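Local coordinates for phosphoribosylaminoimidazole-succinocarboxamide synthase (Ehrlichia chaffeensis str. Arkansas, PDB 3KRE), which catalyses the ATP-dependent joining of L-aspartate to 5-amino-1-(5-phosphoribosyl)imidazole-4-carboxylate, giving SAICAR in de novo purine biosynthesis, at residues 119-122 and 123-126; 178-181 and 182-186; 236-240 and 241-245. All coordinates share one frame; numbering follows the deposited sequence.

Interaction 1: residues 119-122 and 123-126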
ATOM      1  N   ALA A 119     -13.677  -0.112  -8.373  1.00  8.90           N
ATOM      2  CA  ALA A 119     -13.056   1.161  -8.723  1.00  9.45           C
ATOM      3  C   ALA A 119     -11.967   0.924  -9.750  1.00  9.70           C
ATOM      4  O   ALA A 119     -11.648  -0.224 -10.087  1.00  8.59           O
ATOM      5  CB  ALA A 119     -12.516   1.864  -7.464  1.00  8.33           C
ATOM      6  N   GLY A 120     -11.408   2.009 -10.281  1.00  9.10           N
ATOM      7  CA  GLY A 120     -10.229   1.917 -11.132  1.00  9.91           C
ATOM      8  C   GLY A 120     -10.418   1.049 -12.366  1.00 10.00           C
ATOM      9  O   GLY A 120     -11.444   1.112 -13.032  1.00 10.18           O
ATOM     10  N   ASN A 121      -9.419   0.223 -12.646  1.00 10.28           N
ATOM     11  CA  ASN A 121      -9.407  -0.625 -13.828  1.00 10.81           C
ATOM     12  C   ASN A 121     -10.369  -1.816 -13.691  1.00 10.24           C
ATOM     13  O   ASN A 121     -10.788  -2.389 -14.691  1.00 10.44           O
ATOM     14  CB  ASN A 121      -7.987  -1.127 -14.066  1.00 12.28           C
ATOM     15  CG  ASN A 121      -7.056  -0.030 -14.635  1.00 15.74           C
ATOM     16  OD1 ASN A 121      -7.512   0.951 -15.196  1.00 20.71           O
ATOM     17  ND2 ASN A 121      -5.755  -0.224 -14.484  1.00 20.49           N
ATOM     18  N   PHE A 122     -10.717  -2.177 -12.456  1.00  8.93           N
ATOM     19  CA  PHE A 122     -11.721  -3.210 -12.216  1.00  9.29           C
ATOM     20  C   PHE A 122     -13.045  -2.737 -12.800  1.00  9.62           C
ATOM     21  O   PHE A 122     -13.672  -3.438 -13.592  1.00  8.64           O
ATOM     22  CB  PHE A 122     -11.863  -3.522 -10.712  1.00  9.49           C
ATOM     23  CG  PHE A 122     -12.827  -4.623 -10.419  1.00  9.72           C
ATOM     24  CD1 PHE A 122     -12.381  -5.927 -10.178  1.00 10.98           C
ATOM     25  CD2 PHE A 122     -14.187  -4.381 -10.410  1.00 11.20           C
ATOM     26  CE1 PHE A 122     -13.276  -6.943  -9.935  1.00  9.47           C
ATOM     27  CE2 PHE A 122     -15.088  -5.393 -10.200  1.00  9.29           C
ATOM     28  CZ  PHE A 122     -14.624  -6.685  -9.937  1.00  8.47           C
ATOM     29  N   SER A 123     -13.476  -1.542 -12.396  1.00 10.58           N
ATOM     30  CA  SER A 123     -14.723  -0.967 -12.925  1.00 11.30           C
ATOM     31  C   SER A 123     -14.707  -0.924 -14.416  1.00 11.76           C
ATOM     32  O   SER A 123     -15.708  -1.270 -15.047  1.00 11.72           O
ATOM     33  CB  SER A 123     -14.899   0.460 -12.460  1.00 11.61           C
ATOM     34  OG  SER A 123     -15.008   0.487 -11.081  1.00 11.34           O
ATOM     35  N   LYS A 124     -13.572  -0.494 -14.975  1.00 12.24           N
ATOM     36  CA  LYS A 124     -13.484  -0.301 -16.422  1.00 13.48           C
ATOM     37  C   LYS A 124     -13.591  -1.642 -17.151  1.00 12.31           C
ATOM     38  O   LYS A 124     -14.358  -1.761 -18.091  1.00 12.30           O
ATOM     39  CB  LYS A 124     -12.202   0.425 -16.851  1.00 13.74           C
ATOM     40  CG  LYS A 124     -12.100   1.917 -16.433  1.00 18.82           C
ATOM     41  CD  LYS A 124     -10.698   2.496 -16.813  1.00 23.30           C
ATOM     42  CE  LYS A 124     -10.187   3.599 -15.860  1.00 26.35           C
ATOM     43  NZ  LYS A 124      -9.174   3.152 -14.792  1.00 28.54           N
ATOM     44  N   ARG A 125     -12.839  -2.648 -16.715  1.00 11.27           N
ATOM     45  CA  ARG A 125     -12.786  -3.909 -17.484  1.00  9.60           C
ATOM     46  C   ARG A 125     -14.008  -4.824 -17.339  1.00  9.94           C
ATOM     47  O   ARG A 125     -14.258  -5.659 -18.234  1.00  9.57           O
ATOM     48  CB  ARG A 125     -11.456  -4.647 -17.232  1.00  9.56           C
ATOM     49  CG  ARG A 125     -11.324  -5.346 -15.917  1.00  6.87           C
ATOM     50  CD  ARG A 125      -9.877  -5.625 -15.596  1.00  7.32           C
ATOM     51  NE  ARG A 125      -9.725  -6.567 -14.483  1.00  6.35           N
ATOM     52  CZ  ARG A 125      -9.774  -7.893 -14.592  1.00  8.94           C
ATOM     53  NH1 ARG A 125     -10.003  -8.471 -15.778  1.00  8.53           N
ATOM     54  NH2 ARG A 125      -9.639  -8.644 -13.499  1.00  7.86           N
ATOM     55  N   PHE A 126     -14.784  -4.659 -16.261  1.00  8.88           N
ATOM     56  CA  PHE A 126     -16.027  -5.395 -16.069  1.00  9.88           C
ATOM     57  C   PHE A 126     -17.259  -4.528 -16.344  1.00 10.06           C
ATOM     58  O   PHE A 126     -18.384  -5.016 -16.244  1.00  9.83           O
ATOM     59  CB  PHE A 126     -16.090  -6.004 -14.655  1.00  9.28           C
ATOM     60  CG  PHE A 126     -15.029  -7.035 -14.413  1.00  9.07           C
ATOM     61  CD1 PHE A 126     -15.054  -8.227 -15.084  1.00  9.26           C
ATOM     62  CD2 PHE A 126     -13.952  -6.773 -13.563  1.00  8.08           C
ATOM     63  CE1 PHE A 126     -14.057  -9.187 -14.893  1.00  6.96           C
ATOM     64  CE2 PHE A 126     -12.942  -7.707 -13.378  1.00  5.41           C
ATOM     65  CZ  PHE A 126     -13.001  -8.930 -14.040  1.00  7.28           C
TER
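One face of the Phe-122 ring is covered by the CD2-CE2 side of the Phe-126 ring, whose CD2 sits 3.5 Å above the Phe-122 ring plane and over its centre; at the ring edge, near its plane, lies the backbone N of Ser-123. The two rings are one helical turn apart and are inclined at 49°, neither stacked nor edge-to-face, with CE1 of Phe-122 and CE2 of Phe-126 coming to 3.5 Å. Phe-126 in turn presents its CE2 3.3 Å above the plane of the Arg-125 guanidinium, over the middle of the group. Arg-125 gets there with CG held between its own N and carbonyl carbon (chi1 75°) and the chain then extended to NE, which lays the guanidinium alongside the Phe-126 ring, where NH2 forms a salt bridge with Glu-140. An edge-to-face partner, Phe-134, also meets the Phe-122 ring, which ties it to the neighbouring strand 133-143.

On another side of the turn, Lys-124 doubles back through bends at chi3 and chi4. Its NZ donates to OD1 of Asn-121 at 2.8 Å, approaching 32° out of the amide plane. Ser-123 turns OG beside its own backbone N, close to the start of the helix, and its hydroxyl is hydrogen-bonded to Asp-130.

Beneath these groups run the main-chain bonds from i+4 to i: Arg-125 N to Asn-121 O at 2.9 Å and Phe-126 N to Phe-122 O at 3.1 Å. Ser-123 N likewise donates to Ala-119 O. The ensemble is a short helix, 120-126, joining strands 110-115 and 133-143 in sequence, with Phe-122 packed against strand 133-143 and Asn-121 and Lys-124 exposed.

Interaction 2: residues 178-181 and 182-186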
ATOM      1  N   LYS A 178      -7.494 -10.158   6.759  1.00  6.79           N
ATOM      2  CA  LYS A 178      -7.427  -9.678   8.142  1.00  7.29           C
ATOM      3  C   LYS A 178      -7.032  -8.187   8.136  1.00  5.99           C
ATOM      4  O   LYS A 178      -7.642  -7.369   8.841  1.00  6.70           O
ATOM      5  CB  LYS A 178      -6.436 -10.510   8.972  1.00  7.66           C
ATOM      6  CG  LYS A 178      -6.245 -10.061  10.443  1.00 12.66           C
ATOM      7  CD  LYS A 178      -5.411 -11.103  11.292  1.00 17.81           C
ATOM      8  CE  LYS A 178      -4.929 -10.469  12.650  1.00 18.37           C
ATOM      9  NZ  LYS A 178      -4.079 -11.380  13.478  1.00 21.27           N
ATOM     10  N   ILE A 179      -6.048  -7.860   7.322  1.00  6.47           N
ATOM     11  CA  ILE A 179      -5.603  -6.467   7.158  1.00  5.46           C
ATOM     12  C   ILE A 179      -6.767  -5.622   6.653  1.00  6.26           C
ATOM     13  O   ILE A 179      -6.992  -4.502   7.137  1.00  3.51           O
ATOM     14  CB  ILE A 179      -4.340  -6.378   6.238  1.00  5.53           C
ATOM     15  CG1 ILE A 179      -3.131  -6.965   6.955  1.00  6.57           C
ATOM     16  CG2 ILE A 179      -4.056  -4.894   5.817  1.00  4.38           C
ATOM     17  CD1 ILE A 179      -1.949  -7.361   6.061  1.00  6.72           C
ATOM     18  N   ASN A 180      -7.513  -6.140   5.670  1.00  5.90           N
ATOM     19  CA  ASN A 180      -8.684  -5.440   5.171  1.00  6.47           C
ATOM     20  C   ASN A 180      -9.669  -5.164   6.316  1.00  6.57           C
ATOM     21  O   ASN A 180     -10.167  -4.056   6.458  1.00  6.67           O
ATOM     22  CB  ASN A 180      -9.354  -6.246   4.060  1.00  6.60           C
ATOM     23  CG  ASN A 180     -10.548  -5.510   3.416  1.00  7.11           C
ATOM     24  OD1 ASN A 180     -10.536  -4.288   3.248  1.00  7.34           O
ATOM     25  ND2 ASN A 180     -11.591  -6.276   3.054  1.00  4.63           N
ATOM     26  N   ASN A 181      -9.955  -6.169   7.137  1.00  6.53           N
ATOM     27  CA  ASN A 181     -10.888  -5.958   8.245  1.00  7.74           C
ATOM     28  C   ASN A 181     -10.402  -4.890   9.217  1.00  5.74           C
ATOM     29  O   ASN A 181     -11.167  -4.017   9.595  1.00  5.49           O
ATOM     30  CB  ASN A 181     -11.115  -7.235   9.027  1.00  9.01           C
ATOM     31  CG  ASN A 181     -11.893  -8.261   8.235  1.00 14.06           C
ATOM     32  OD1 ASN A 181     -12.609  -7.920   7.295  1.00 17.17           O
ATOM     33  ND2 ASN A 181     -11.782  -9.535   8.637  1.00 16.20           N
ATOM     34  N   ILE A 182      -9.146  -4.987   9.622  1.00  5.84           N
ATOM     35  CA  ILE A 182      -8.557  -4.010  10.559  1.00  5.67           C
ATOM     36  C   ILE A 182      -8.568  -2.584  10.011  1.00  5.80           C
ATOM     37  O   ILE A 182      -9.071  -1.626  10.659  1.00  7.00           O
ATOM     38  CB  ILE A 182      -7.115  -4.381  10.941  1.00  5.74           C
ATOM     39  CG1 ILE A 182      -7.075  -5.762  11.638  1.00  5.87           C
ATOM     40  CG2 ILE A 182      -6.524  -3.271  11.821  1.00  4.71           C
ATOM     41  CD1 ILE A 182      -5.665  -6.407  11.593  1.00  6.60           C
ATOM     42  N   LEU A 183      -8.041  -2.428   8.800  1.00  5.61           N
ATOM     43  CA  LEU A 183      -8.018  -1.100   8.160  1.00  6.10           C
ATOM     44  C   LEU A 183      -9.418  -0.568   7.871  1.00  6.76           C
ATOM     45  O   LEU A 183      -9.676   0.627   8.048  1.00  6.80           O
ATOM     46  CB  LEU A 183      -7.199  -1.127   6.863  1.00  5.35           C
ATOM     47  CG  LEU A 183      -5.717  -1.456   6.952  1.00  4.91           C
ATOM     48  CD1 LEU A 183      -5.026  -1.404   5.581  1.00  4.64           C
ATOM     49  CD2 LEU A 183      -5.029  -0.463   7.917  1.00  4.96           C
ATOM     50  N   SER A 184     -10.316  -1.433   7.391  1.00  7.34           N
ATOM     51  CA  SER A 184     -11.680  -0.995   7.090  1.00  7.26           C
ATOM     52  C   SER A 184     -12.349  -0.435   8.331  1.00  6.88           C
ATOM     53  O   SER A 184     -13.006   0.586   8.280  1.00  6.34           O
ATOM     54  CB  SER A 184     -12.546  -2.133   6.508  1.00  7.59           C
ATOM     55  OG  SER A 184     -12.136  -2.426   5.212  1.00  9.06           O
ATOM     56  N   GLU A 185     -12.139  -1.084   9.456  1.00  6.87           N
ATOM     57  CA  GLU A 185     -12.771  -0.670  10.696  1.00  9.45           C
ATOM     58  C   GLU A 185     -12.176   0.652  11.192  1.00  8.21           C
ATOM     59  O   GLU A 185     -12.890   1.588  11.580  1.00  7.60           O
ATOM     60  CB  GLU A 185     -12.643  -1.768  11.756  1.00 10.69           C
ATOM     61  CG  GLU A 185     -13.187  -1.344  13.114  1.00 16.33           C
ATOM     62  CD  GLU A 185     -13.380  -2.493  14.096  1.00 25.61           C
ATOM     63  OE1 GLU A 185     -13.877  -3.576  13.696  1.00 31.81           O
ATOM     64  OE2 GLU A 185     -13.073  -2.283  15.291  1.00 29.64           O
ATOM     65  N   LEU A 186     -10.871   0.760  11.121  1.00  8.16           N
ATOM     66  CA  LEU A 186     -10.260   1.952  11.681  1.00  9.48           C
ATOM     67  C   LEU A 186     -10.596   3.176  10.815  1.00  8.43           C
ATOM     68  O   LEU A 186     -10.894   4.240  11.360  1.00  7.86           O
ATOM     69  CB  LEU A 186      -8.779   1.716  11.948  1.00 11.14           C
ATOM     70  CG  LEU A 186      -7.742   1.807  10.912  1.00 14.79           C
ATOM     71  CD1 LEU A 186      -7.447   3.289  10.711  1.00 17.47           C
ATOM     72  CD2 LEU A 186      -6.498   0.981  11.405  1.00 15.87           C
TER
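Ser-184 makes two bonds to one acceptor, the carbonyl oxygen of Asn-180: its backbone N and its OG both stand 2.8 Å from Asn-180 O. The two donors arrive from opposite faces of the carbonyl plane, and the oxygen is gripped between them. With OG beside its own backbone N (chi1 -72°), Ser-184 turns the hydroxyl back toward the preceding turn. The Asn-180 amide lies nearby, but its OD1 accepts from ND2 of Asn-116, which links this buried side chain to the loop after strand 110-115.

The flanking main-chain bonds are straighter: Ile-182 N to Lys-178 O and Leu-183 N to Ile-179 O, each 2.9 Å, with angles at hydrogen of 171° and 169°. Glu-185 N to Asn-181 O is a little longer at 3.1 Å.

Outward from these bonds, Ile-179 and Leu-183 lie side by side and point the same way, CG2 of Ile-179 meeting CD1 of Leu-183 at 3.6 Å. Ile-182 slants across the aliphatic part of Lys-178, its CD1 3.9 Å from Lys-178 CG, while the lysine runs on, fully extended, to donate from NZ to Lys-85 O. Ile-179 and Ile-182 pack on Leu-82 of helix 67-84, and Leu-183 on Leu-194 of strand 192-204. This is a regular alpha-helix with i to i+4 contacts, part of helix 166-189, wedged between another helix and the central antiparallel sheet.

Interaction 3: residues 236-240 and 241-245. With EDO (1,2-ethanediol), chain D; EDO (1,2-ethanediol), chain J; EDO (1,2-ethanediol), chain H.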
ATOM      1  N   LYS A 236      -4.832   9.080  -4.036  1.00  5.04           N
ATOM      2  CA  LYS A 236      -4.121   9.324  -5.299  1.00  4.57           C
ATOM      3  C   LYS A 236      -5.046   9.511  -6.522  1.00  4.29           C
ATOM      4  O   LYS A 236      -4.652  10.154  -7.484  1.00  4.86           O
ATOM      5  CB  LYS A 236      -3.162   8.159  -5.542  1.00  4.75           C
ATOM      6  CG  LYS A 236      -2.387   8.198  -6.815  1.00  7.32           C
ATOM      7  CD  LYS A 236      -1.250   7.182  -6.741  1.00  8.26           C
ATOM      8  CE  LYS A 236      -0.553   7.093  -8.053  1.00 10.31           C
ATOM      9  NZ  LYS A 236       0.643   6.214  -8.018  1.00 10.95           N
ATOM     10  N   ASP A 237      -6.269   8.983  -6.467  1.00  3.26           N
ATOM     11  CA  ASP A 237      -7.264   9.261  -7.535  1.00  4.36           C
ATOM     12  C   ASP A 237      -7.491  10.745  -7.740  1.00  3.68           C
ATOM     13  O   ASP A 237      -7.856  11.153  -8.842  1.00  4.80           O
ATOM     14  CB  ASP A 237      -8.625   8.570  -7.336  1.00  3.88           C
ATOM     15  CG  ASP A 237      -8.643   7.147  -7.864  1.00  6.52           C
ATOM     16  OD1 ASP A 237      -7.737   6.773  -8.642  1.00  9.12           O
ATOM     17  OD2 ASP A 237      -9.570   6.396  -7.474  1.00  7.80           O
ATOM     18  N   ARG A 238      -7.255  11.562  -6.714  1.00  4.46           N
ATOM     19  CA  ARG A 238      -7.370  13.024  -6.914  1.00  5.43           C
ATOM     20  C   ARG A 238      -6.365  13.509  -7.961  1.00  5.77           C
ATOM     21  O   ARG A 238      -6.663  14.389  -8.764  1.00  5.82           O
ATOM     22  CB  ARG A 238      -7.209  13.802  -5.603  1.00  5.17           C
ATOM     23  CG  ARG A 238      -8.273  13.494  -4.554  1.00  5.39           C
ATOM     24  CD  ARG A 238      -8.453  14.618  -3.537  1.00  4.93           C
ATOM     25  NE  ARG A 238      -9.042  15.766  -4.186  1.00  4.64           N
ATOM     26  CZ  ARG A 238     -10.353  15.914  -4.447  1.00  5.63           C
ATOM     27  NH1 ARG A 238     -11.243  15.020  -4.037  1.00  4.86           N
ATOM     28  NH2 ARG A 238     -10.764  16.965  -5.127  1.00  2.59           N
ATOM     29  N   TYR A 239      -5.177  12.913  -7.939  1.00  5.52           N
ATOM     30  CA  TYR A 239      -4.188  13.181  -8.971  1.00  5.73           C
ATOM     31  C   TYR A 239      -4.543  12.489 -10.286  1.00  5.68           C
ATOM     32  O   TYR A 239      -4.556  13.134 -11.348  1.00  6.58           O
ATOM     33  CB  TYR A 239      -2.809  12.774  -8.484  1.00  5.48           C
ATOM     34  CG  TYR A 239      -1.763  12.915  -9.549  1.00  4.95           C
ATOM     35  CD1 TYR A 239      -1.375  14.167 -10.000  1.00  6.07           C
ATOM     36  CD2 TYR A 239      -1.188  11.797 -10.136  1.00  6.54           C
ATOM     37  CE1 TYR A 239      -0.435  14.299 -11.025  1.00  7.51           C
ATOM     38  CE2 TYR A 239      -0.259  11.924 -11.144  1.00  6.46           C
ATOM     39  CZ  TYR A 239       0.115  13.181 -11.581  1.00  6.61           C
ATOM     40  OH  TYR A 239       1.057  13.350 -12.588  1.00 12.86           O
ATOM     41  N   ARG A 240      -4.858  11.194 -10.245  1.00  6.04           N
ATOM     42  CA  ARG A 240      -5.165  10.466 -11.485  1.00  6.46           C
ATOM     43  C   ARG A 240      -6.283  11.114 -12.312  1.00  6.34           C
ATOM     44  O   ARG A 240      -6.180  11.213 -13.541  1.00  8.16           O
ATOM     45  CB  ARG A 240      -5.562   9.031 -11.192  1.00  6.43           C
ATOM     46  CG  ARG A 240      -4.457   8.134 -10.700  1.00  7.02           C
ATOM     47  CD  ARG A 240      -4.948   6.691 -10.801  1.00 10.37           C
ATOM     48  NE  ARG A 240      -4.036   5.796 -10.110  1.00 11.13           N
ATOM     49  CZ  ARG A 240      -4.197   5.329  -8.876  1.00  9.87           C
ATOM     50  NH1 ARG A 240      -5.237   5.680  -8.116  1.00  9.96           N
ATOM     51  NH2 ARG A 240      -3.260   4.532  -8.387  1.00 12.54           N
ATOM     52  N   LEU A 241      -7.318  11.578 -11.620  1.00  6.42           N
ATOM     53  CA  LEU A 241      -8.522  12.119 -12.251  1.00  7.32           C
ATOM     54  C   LEU A 241      -8.522  13.656 -12.308  1.00  7.47           C
ATOM     55  O   LEU A 241      -9.533  14.264 -12.664  1.00  7.92           O
ATOM     56  CB  LEU A 241      -9.754  11.623 -11.513  1.00  7.02           C
ATOM     57  CG  LEU A 241      -9.856  10.125 -11.315  1.00  8.93           C
ATOM     58  CD1 LEU A 241     -11.142   9.831 -10.527  1.00  9.62           C
ATOM     59  CD2 LEU A 241      -9.771   9.443 -12.686  1.00 11.35           C
ATOM     60  N   ASN A 242      -7.356  14.251 -12.025  1.00  7.28           N
ATOM     61  CA  ASN A 242      -7.141  15.696 -12.008  1.00  7.47           C
ATOM     62  C   ASN A 242      -8.266  16.454 -11.307  1.00  7.09           C
ATOM     63  O   ASN A 242      -8.829  17.416 -11.848  1.00  6.58           O
ATOM     64  CB  ASN A 242      -6.873  16.230 -13.429  1.00  9.12           C
ATOM     65  CG  ASN A 242      -6.277  17.661 -13.440  1.00 12.26           C
ATOM     66  OD1 ASN A 242      -6.513  18.420 -14.391  1.00 20.47           O
ATOM     67  ND2 ASN A 242      -5.518  18.031 -12.397  1.00 10.92           N
ATOM     68  N   LEU A 243      -8.557  16.031 -10.085  1.00  5.81           N
ATOM     69  CA  LEU A 243      -9.596  16.631  -9.256  1.00  5.93           C
ATOM     70  C   LEU A 243      -9.130  17.824  -8.421  1.00  6.09           C
ATOM     71  O   LEU A 243      -9.968  18.521  -7.821  1.00  5.32           O
ATOM     72  CB  LEU A 243     -10.189  15.598  -8.308  1.00  6.28           C
ATOM     73  CG  LEU A 243     -10.685  14.299  -8.940  1.00  7.95           C
ATOM     74  CD1 LEU A 243     -11.262  13.334  -7.876  1.00  7.67           C
ATOM     75  CD2 LEU A 243     -11.679  14.626 -10.047  1.00  6.55           C
ATOM     76  N   GLY A 244      -7.823  18.065  -8.392  1.00  5.35           N
ATOM     77  CA  GLY A 244      -7.264  19.141  -7.595  1.00  6.51           C
ATOM     78  C   GLY A 244      -7.347  18.801  -6.125  1.00  6.08           C
ATOM     79  O   GLY A 244      -7.886  17.762  -5.767  1.00  5.94           O
ATOM     80  N   ASN A 245      -6.776  19.659  -5.268  1.00  5.55           N
ATOM     81  CA  ASN A 245      -6.784  19.453  -3.825  1.00  5.41           C
ATOM     82  C   ASN A 245      -6.213  18.094  -3.446  1.00  5.28           C
ATOM     83  O   ASN A 245      -6.720  17.386  -2.580  1.00  4.71           O
ATOM     84  CB  ASN A 245      -8.206  19.645  -3.222  1.00  5.61           C
ATOM     85  CG  ASN A 245      -8.484  21.076  -2.798  1.00  6.60           C
ATOM     86  OD1 ASN A 245      -7.920  22.039  -3.330  1.00  5.52           O
ATOM     87  ND2 ASN A 245      -9.428  21.227  -1.867  1.00 10.25           N
TER
HETATM   88  C1  EDO D 300      -4.039   3.768  -4.965  1.00 13.97           C
HETATM   89  O1  EDO D 300      -4.489   3.148  -6.148  1.00 13.73           O
HETATM   90  C2  EDO D 300      -5.116   4.681  -4.393  1.00 11.66           C
HETATM   91  O2  EDO D 300      -5.522   5.630  -5.354  1.00 11.68           O
HETATM   92  C1  EDO J 306      -4.060  22.583  -3.867  1.00 15.16           C
HETATM   93  O1  EDO J 306      -3.602  21.280  -3.556  1.00 14.53           O
HETATM   94  C2  EDO J 306      -4.655  22.733  -5.267  1.00 14.15           C
HETATM   95  O2  EDO J 306      -4.824  21.552  -6.015  1.00 11.01           O
HETATM   96  C1  EDO H 304     -10.397  16.271   0.362  1.00 21.52           C
HETATM   97  O1  EDO H 304     -11.679  16.722   0.829  1.00 21.25           O
HETATM   98  C2  EDO H 304      -9.794  17.143  -0.737  1.00 20.25           C
HETATM   99  O2  EDO H 304      -9.955  18.531  -0.393  1.00 20.41           O
HETATM  100  O   HOH W   1      -3.797  15.770 -11.855  1.00 16.34           O
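Arg-238 reaches out of the short helix 237-240 and fastens the loop that follows, which ends the helix in a Schellman motif. Its CB lies 4.0 Å from Gly-244 O. CG starts beside the backbone N, and a bend at chi3 (69°) swings the head toward the loop. CD passes 3.4 Å from Asn-245 O. NE then donates to Gly-244 O at 2.8 Å, nearly in line with the carbonyl bond, and NH2 reaches the same oxygen at 3.1 Å from above the carbonyl plane. The guanidinium thus holds Gly-244 side-on, with the oxygen close to the guanidinium plane. NH2 also makes a weak bond to Leu-243 O, while NH1 donates to Arg-233 O. Leu-243 CB lies over one face, toward its rim, and C2 of the chain H ethanediol, probably from the crystallisation liquor, over the opposite face.

The Schellman bonds are Leu-243 N to Arg-238 O at 2.8 Å, in the carbonyl plane, and Asn-242 N to Tyr-239 O at 3.1 Å, from well above it. Asn-242 is the C-prime residue and has positive phi; a water also donates to Tyr-239 O. Leu-241 N closes the preceding helical bond to Asp-237 O.

On the far side, Arg-240 extends from CG to NE away from the loop, and its NH1 forms a salt bridge with Asp-237 OD1 at 2.8 Å, meeting it from above the carboxylate plane; Asp-237 OD2 in turn pairs with Arg-224 and Arg-233. The long arm of Lys-236 covers one face of the Arg-240 guanidinium with CG. At the edge of the Arg-240 guanidinium, beside Asp-237, sits the chain D ethanediol, with Arg-240 NH1 donating to the diol O2 and NH2 to the diol O1 at 2.9 Å.

In the fold
All three contacts lie within the SAICAR synthetase family region and follow one another along the chain without overlap. Interactions 1 and 3 sit on the same flank, with centres about 17 Å apart and nearest atoms about 5 Å apart, yet they do not touch. Interaction 2 is more remote, its centre about 23 Å from that of interaction 1 and about 25 Å from that of interaction 3. Strand 192-204 links interactions 1 and 2: Ala-119 packs on Val-195 and Ser-184 on Leu-194. No substrate or nucleotide is bound at these places; the ethanediols at interaction 3, and another near Asn-121, probably came from the crystallisation liquor.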